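Local coordinates for uridylate-specific endoribonuclease nsp11 (Prrsv 16244b, PDB 5EYI), which probably cleaves the 5'-polyuridine tracts of viral RNA, keeping host double-stranded RNA sensors from being activated, at residues R123-S128 with Y184-E189; L129-I134 with D217-F222. The protein carries 1 engineered substitution. One frame throughout, in Å; residues are numbered along the deposited sequence.

Contact 1 (R123-S128 with Y184-E189); sequences REVAAS and YLPDLE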
loop_
_atom_site.group_PDB
_atom_site.type_symbol
_atom_site.label_atom_id
_atom_site.label_comp_id
_atom_site.label_asym_id
_atom_site.label_seq_id
_atom_site.Cartn_x
_atom_site.Cartn_y
_atom_site.Cartn_z
ATOM N N ARG A 123 10.024 18.802 6.868
ATOM C CA ARG A 123 9.415 18.905 8.202
ATOM C C ARG A 123 7.893 18.943 8.111
ATOM O O ARG A 123 7.197 18.230 8.838
ATOM C CB ARG A 123 9.945 20.160 8.904
ATOM C CG ARG A 123 9.464 20.389 10.322
ATOM C CD ARG A 123 10.167 21.588 10.942
ATOM N NE ARG A 123 11.541 21.310 11.380
ATOM C CZ ARG A 123 11.894 20.670 12.505
ATOM N NH1 ARG A 123 10.980 20.181 13.364
ATOM N NH2 ARG A 123 13.192 20.507 12.783
ATOM N N GLU A 124 7.396 19.761 7.187
ATOM C CA GLU A 124 5.962 19.929 6.953
ATOM C C GLU A 124 5.300 18.641 6.452
ATOM O O GLU A 124 4.223 18.266 6.950
ATOM C CB GLU A 124 5.715 21.100 5.984
ATOM C CG GLU A 124 4.299 21.219 5.435
ATOM C CD GLU A 124 3.981 22.620 4.910
ATOM O OE1 GLU A 124 4.500 22.992 3.827
ATOM N N VAL A 125 5.941 17.958 5.495
ATOM C CA VAL A 125 5.415 16.673 4.998
ATOM C C VAL A 125 5.403 15.630 6.121
ATOM O O VAL A 125 4.438 14.885 6.265
ATOM C CB VAL A 125 6.181 16.157 3.753
ATOM C CG1 VAL A 125 5.727 14.758 3.363
ATOM C CG2 VAL A 125 5.960 17.093 2.578
ATOM N N ALA A 126 6.456 15.599 6.930
ATOM C CA ALA A 126 6.507 14.703 8.080
ATOM C C ALA A 126 5.329 14.961 9.034
ATOM O O ALA A 126 4.660 14.020 9.466
ATOM C CB ALA A 126 7.838 14.850 8.796
ATOM N N ALA A 127 5.055 16.240 9.316
ATOM C CA ALA A 127 3.927 16.634 10.169
ATOM C C ALA A 127 2.538 16.318 9.588
ATOM O O ALA A 127 1.580 16.198 10.342
ATOM C CB ALA A 127 4.014 18.116 10.510
ATOM N N SER A 128 2.421 16.204 8.268
ATOM C CA SER A 128 1.143 15.844 7.635
ATOM C C SER A 128 0.770 14.353 7.809
ATOM O O SER A 128 -0.405 14.006 7.730
ATOM C CB SER A 128 1.154 16.218 6.148
ATOM O OG SER A 128 2.004 15.367 5.394
ATOM N N TYR A 184 13.960 12.153 0.531
ATOM C CA TYR A 184 13.398 13.487 0.699
ATOM C C TYR A 184 11.878 13.395 0.632
ATOM O O TYR A 184 11.331 13.139 -0.435
ATOM C CB TYR A 184 13.935 14.415 -0.392
ATOM C CG TYR A 184 13.483 15.850 -0.283
ATOM C CD1 TYR A 184 12.829 16.481 -1.340
ATOM C CD2 TYR A 184 13.694 16.577 0.881
ATOM C CE1 TYR A 184 12.414 17.802 -1.242
ATOM C CE2 TYR A 184 13.286 17.902 0.985
ATOM C CZ TYR A 184 12.656 18.510 -0.083
ATOM O OH TYR A 184 12.242 19.815 0.026
ATOM N N LEU A 185 11.211 13.570 1.776
ATOM C CA LEU A 185 9.777 13.257 1.896
ATOM C C LEU A 185 8.839 13.968 0.899
ATOM O O LEU A 185 7.811 13.390 0.506
ATOM C CB LEU A 185 9.265 13.480 3.327
ATOM C CG LEU A 185 9.859 12.624 4.459
ATOM C CD1 LEU A 185 9.261 13.047 5.791
ATOM C CD2 LEU A 185 9.590 11.147 4.226
ATOM N N PRO A 186 9.176 15.206 0.485
ATOM C CA PRO A 186 8.341 15.815 -0.556
ATOM C C PRO A 186 8.315 15.066 -1.895
ATOM O O PRO A 186 7.323 15.194 -2.609
ATOM C CB PRO A 186 8.917 17.229 -0.687
ATOM C CG PRO A 186 9.398 17.524 0.697
ATOM C CD PRO A 186 10.013 16.219 1.150
ATOM N N ASP A 187 9.339 14.256 -2.202
ATOM C CA ASP A 187 9.286 13.348 -3.377
ATOM C C ASP A 187 8.146 12.341 -3.336
ATOM O O ASP A 187 7.756 11.810 -4.378
ATOM C CB ASP A 187 10.579 12.527 -3.536
ATOM C CG ASP A 187 11.776 13.358 -3.925
ATOM O OD1 ASP A 187 11.630 14.500 -4.421
ATOM O OD2 ASP A 187 12.890 12.843 -3.739
ATOM N N LEU A 188 7.662 12.027 -2.139
ATOM C CA LEU A 188 6.554 11.098 -1.969
ATOM C C LEU A 188 5.163 11.735 -1.900
ATOM O O LEU A 188 4.189 10.997 -1.938
ATOM C CB LEU A 188 6.769 10.255 -0.707
ATOM C CG LEU A 188 8.143 9.607 -0.498
ATOM C CD1 LEU A 188 8.120 8.771 0.771
ATOM C CD2 LEU A 188 8.551 8.759 -1.691
ATOM N N GLU A 189 5.072 13.068 -1.781
ATOM C CA GLU A 189 3.788 13.812 -1.646
ATOM C C GLU A 189 2.693 13.341 -2.596
ATOM O O GLU A 189 1.551 13.147 -2.184
ATOM C CB GLU A 189 3.987 15.317 -1.897
ATOM C CG GLU A 189 4.385 16.158 -0.690
ATOM C CD GLU A 189 4.865 17.574 -1.062
ATOM O OE1 GLU A 189 5.155 17.848 -2.258
ATOM O OE2 GLU A 189 4.973 18.429 -0.149
#
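Val-125 sets CG1 anti to its backbone N (chi1 173°), which leaves CG2 anti to the carbonyl carbon, and the two methyls fork over different parts of the 184-189 turn. CG1 of Val-125 lies 3.8 Å from CB of Leu-185. CG2 of Val-125 reaches CG of Pro-186 at 3.9 Å and also meets the side chain of Glu-189, whose OE2 stands 3.2 Å from that methyl. Leu-185 has CG anti to its own carbonyl carbon (chi1 -63°), and its CD1 packs on CB of Ala-126 at 3.8 Å. The contact thus joins helix 120-128 to the loop between strands 173-180 and 198-205, within the NendoU part of the chain, and no hydrogen bond crosses it. Polar links to helix 120-128 flank the apolar contacts: OE1 of Glu-189 forms a salt bridge with Arg-121, which holds the carboxylate with OE2 close against the valine methyl, and the backbone N of Leu-185 bonds to Glu-122, three residues before Val-125. Within the loop, CD of Pro-186 sits 3.5 Å above the centre of the Tyr-184 ring, and the hydroxyl of that tyrosine bonds to Asp-119.

Contact 2 (L129-I134 with D217-F222); sequences LPHAFI and DKTAYF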
loop_
_atom_site.group_PDB
_atom_site.type_symbol
_atom_site.label_atom_id
_atom_site.label_comp_id
_atom_site.label_asym_id
_atom_site.label_seq_id
_atom_site.Cartn_x
_atom_site.Cartn_y
_atom_site.Cartn_z
ATOM N N LEU A 129 1.766 13.487 8.016
ATOM C CA LEU A 129 1.547 12.077 8.340
ATOM C C LEU A 129 2.430 11.691 9.536
ATOM O O LEU A 129 3.407 10.952 9.384
ATOM C CB LEU A 129 1.867 11.185 7.129
ATOM C CG LEU A 129 0.778 10.682 6.191
ATOM C CD1 LEU A 129 1.346 9.517 5.397
ATOM C CD2 LEU A 129 -0.487 10.235 6.912
ATOM N N PRO A 130 2.093 12.193 10.739
ATOM C CA PRO A 130 3.003 11.999 11.883
ATOM C C PRO A 130 3.212 10.534 12.260
ATOM O O PRO A 130 4.304 10.167 12.680
ATOM C CB PRO A 130 2.328 12.770 13.021
ATOM C CG PRO A 130 0.908 12.890 12.624
ATOM C CD PRO A 130 0.854 12.888 11.128
ATOM N N HIS A 131 2.185 9.705 12.099
ATOM C CA HIS A 131 2.337 8.294 12.389
ATOM C C HIS A 131 3.423 7.729 11.490
ATOM O O HIS A 131 4.420 7.246 12.007
ATOM C CB HIS A 131 1.043 7.515 12.225
ATOM C CG HIS A 131 1.108 6.136 12.801
ATOM N ND1 HIS A 131 1.579 5.050 12.093
ATOM C CD2 HIS A 131 0.777 5.670 14.026
ATOM C CE1 HIS A 131 1.516 3.971 12.855
ATOM N NE2 HIS A 131 1.044 4.323 14.036
ATOM N N ALA A 132 3.270 7.875 10.173
ATOM C CA ALA A 132 4.273 7.406 9.187
ATOM C C ALA A 132 5.713 7.838 9.462
ATOM O O ALA A 132 6.627 7.001 9.459
ATOM C CB ALA A 132 3.897 7.853 7.781
ATOM N N PHE A 133 5.903 9.137 9.687
ATOM C CA PHE A 133 7.224 9.766 9.595
ATOM C C PHE A 133 7.860 10.225 10.912
ATOM O O PHE A 133 9.085 10.366 10.980
ATOM C CB PHE A 133 7.160 10.927 8.589
ATOM C CG PHE A 133 6.687 10.516 7.209
ATOM C CD1 PHE A 133 7.264 9.432 6.546
ATOM C CD2 PHE A 133 5.668 11.219 6.564
ATOM C CE1 PHE A 133 6.832 9.056 5.282
ATOM C CE2 PHE A 133 5.233 10.846 5.305
ATOM C CZ PHE A 133 5.814 9.761 4.663
ATOM N N ILE A 134 7.054 10.450 11.948
ATOM C CA ILE A 134 7.568 10.837 13.267
ATOM C C ILE A 134 7.583 9.622 14.218
ATOM O O ILE A 134 8.598 9.335 14.861
ATOM C CB ILE A 134 6.781 12.046 13.823
ATOM C CG1 ILE A 134 7.001 13.262 12.900
ATOM C CG2 ILE A 134 7.206 12.370 15.251
ATOM C CD1 ILE A 134 6.109 14.460 13.189
ATOM N N ASP A 217 -4.504 9.100 5.370
ATOM C CA ASP A 217 -4.452 9.835 6.647
ATOM C C ASP A 217 -3.935 9.041 7.844
ATOM O O ASP A 217 -4.233 9.399 8.986
ATOM C CB ASP A 217 -5.828 10.413 6.988
ATOM C CG ASP A 217 -6.356 11.316 5.911
ATOM O OD1 ASP A 217 -5.578 12.146 5.394
ATOM O OD2 ASP A 217 -7.551 11.196 5.581
ATOM N N LYS A 218 -3.156 7.986 7.600
ATOM C CA LYS A 218 -2.669 7.138 8.683
ATOM C C LYS A 218 -1.176 6.902 8.570
ATOM O O LYS A 218 -0.419 7.449 9.355
ATOM C CB LYS A 218 -3.453 5.830 8.748
ATOM C CG LYS A 218 -4.804 6.023 9.416
ATOM C CD LYS A 218 -5.764 4.859 9.217
ATOM C CE LYS A 218 -7.088 5.163 9.908
ATOM N NZ LYS A 218 -8.150 4.173 9.583
ATOM N N THR A 219 -0.743 6.122 7.591
ATOM C CA THR A 219 0.654 5.712 7.544
ATOM C C THR A 219 1.095 5.389 6.137
ATOM O O THR A 219 0.281 5.264 5.213
ATOM C CB THR A 219 0.924 4.516 8.511
ATOM O OG1 THR A 219 2.334 4.389 8.778
ATOM C CG2 THR A 219 0.369 3.198 7.954
ATOM N N ALA A 220 2.406 5.280 5.989
ATOM C CA ALA A 220 3.022 4.913 4.729
ATOM C C ALA A 220 4.402 4.341 4.997
ATOM O O ALA A 220 5.107 4.794 5.899
ATOM C CB ALA A 220 3.116 6.100 3.789
ATOM N N TYR A 221 4.765 3.334 4.220
ATOM C CA TYR A 221 6.061 2.705 4.352
ATOM C C TYR A 221 6.422 1.977 3.089
ATOM O O TYR A 221 5.538 1.575 2.314
ATOM C CB TYR A 221 6.099 1.740 5.538
ATOM C CG TYR A 221 5.097 0.595 5.520
ATOM C CD1 TYR A 221 3.994 0.600 6.363
ATOM C CD2 TYR A 221 5.279 -0.511 4.694
ATOM C CE1 TYR A 221 3.094 -0.459 6.377
ATOM C CE2 TYR A 221 4.385 -1.562 4.688
ATOM C CZ TYR A 221 3.295 -1.543 5.534
ATOM O OH TYR A 221 2.404 -2.609 5.535
ATOM N N PHE A 222 7.725 1.813 2.904
ATOM C CA PHE A 222 8.266 1.104 1.764
ATOM C C PHE A 222 8.443 -0.357 2.096
ATOM O O PHE A 222 8.565 -0.739 3.258
ATOM C CB PHE A 222 9.610 1.677 1.346
ATOM C CG PHE A 222 9.506 2.899 0.498
ATOM C CD1 PHE A 222 9.150 2.793 -0.845
ATOM C CD2 PHE A 222 9.788 4.147 1.022
ATOM C CE1 PHE A 222 9.081 3.910 -1.650
ATOM C CE2 PHE A 222 9.716 5.272 0.227
ATOM C CZ PHE A 222 9.363 5.155 -1.111
HETATM O O HOH W 1 -0.161 9.799 10.410
#
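The predicted active-site histidine His-131 lies on the short helix 130-133 of the NendoU domain, which packs against the start of strand 219-223, outermost in its antiparallel sheet within the chain, where Lys-218 and Thr-219 form a classic beta bulge opposite Trp-215. CG of His-131 is anti to the backbone N (chi1 -167°), and ND1 meets OG1 of Thr-219 at the ring edge, near its plane. The bond is weak at 3.5 Å, although fairly straight at 160°, and either partner could donate. CB of His-131 comes within 3.2 Å of the carbonyl O of Lys-218. That oxygen also accepts from a water at 2.6 Å, and the same water accepts from N of His-131 at 2.9 Å, bridging the helix's first turn to the bulge. Next to the histidine, CB of Ala-132 touches N of Ala-220 at 3.5 Å, while Leu-129 spreads its methyls, CD2 on N of Lys-218 at 3.6 Å and CD1 on CB of Ala-220 at 4.2 Å. His-146, also a predicted active-site residue, bonds through its backbone to Ala-132 and meets the ring of Tyr-221. The water probably ties the His-131 backbone to the bulge, with the ring held more weakly.

In the fold
Contacts 1 and 2 use the successive helices 120-128 and 130-133, and their segments alternate along the chain, with centres about 10 Å apart. Contact 1 is largely buried and mostly apolar, with a carboxylate at its edge; contact 2 is only partly buried, has exposed residues among those that touch, and adds a bridging water and a weak polar bond beside the predicted active site. Phe-133 and Phe-222 connect them: CE1 of Phe-133 meets CD2 of Leu-185 at 3.6 Å, and CZ of Phe-222 meets CD2 of Leu-188 at 3.7 Å. The 184-189 loop therefore packs on both helices and on strand 219-223, and these apolar touches connect the two contacts.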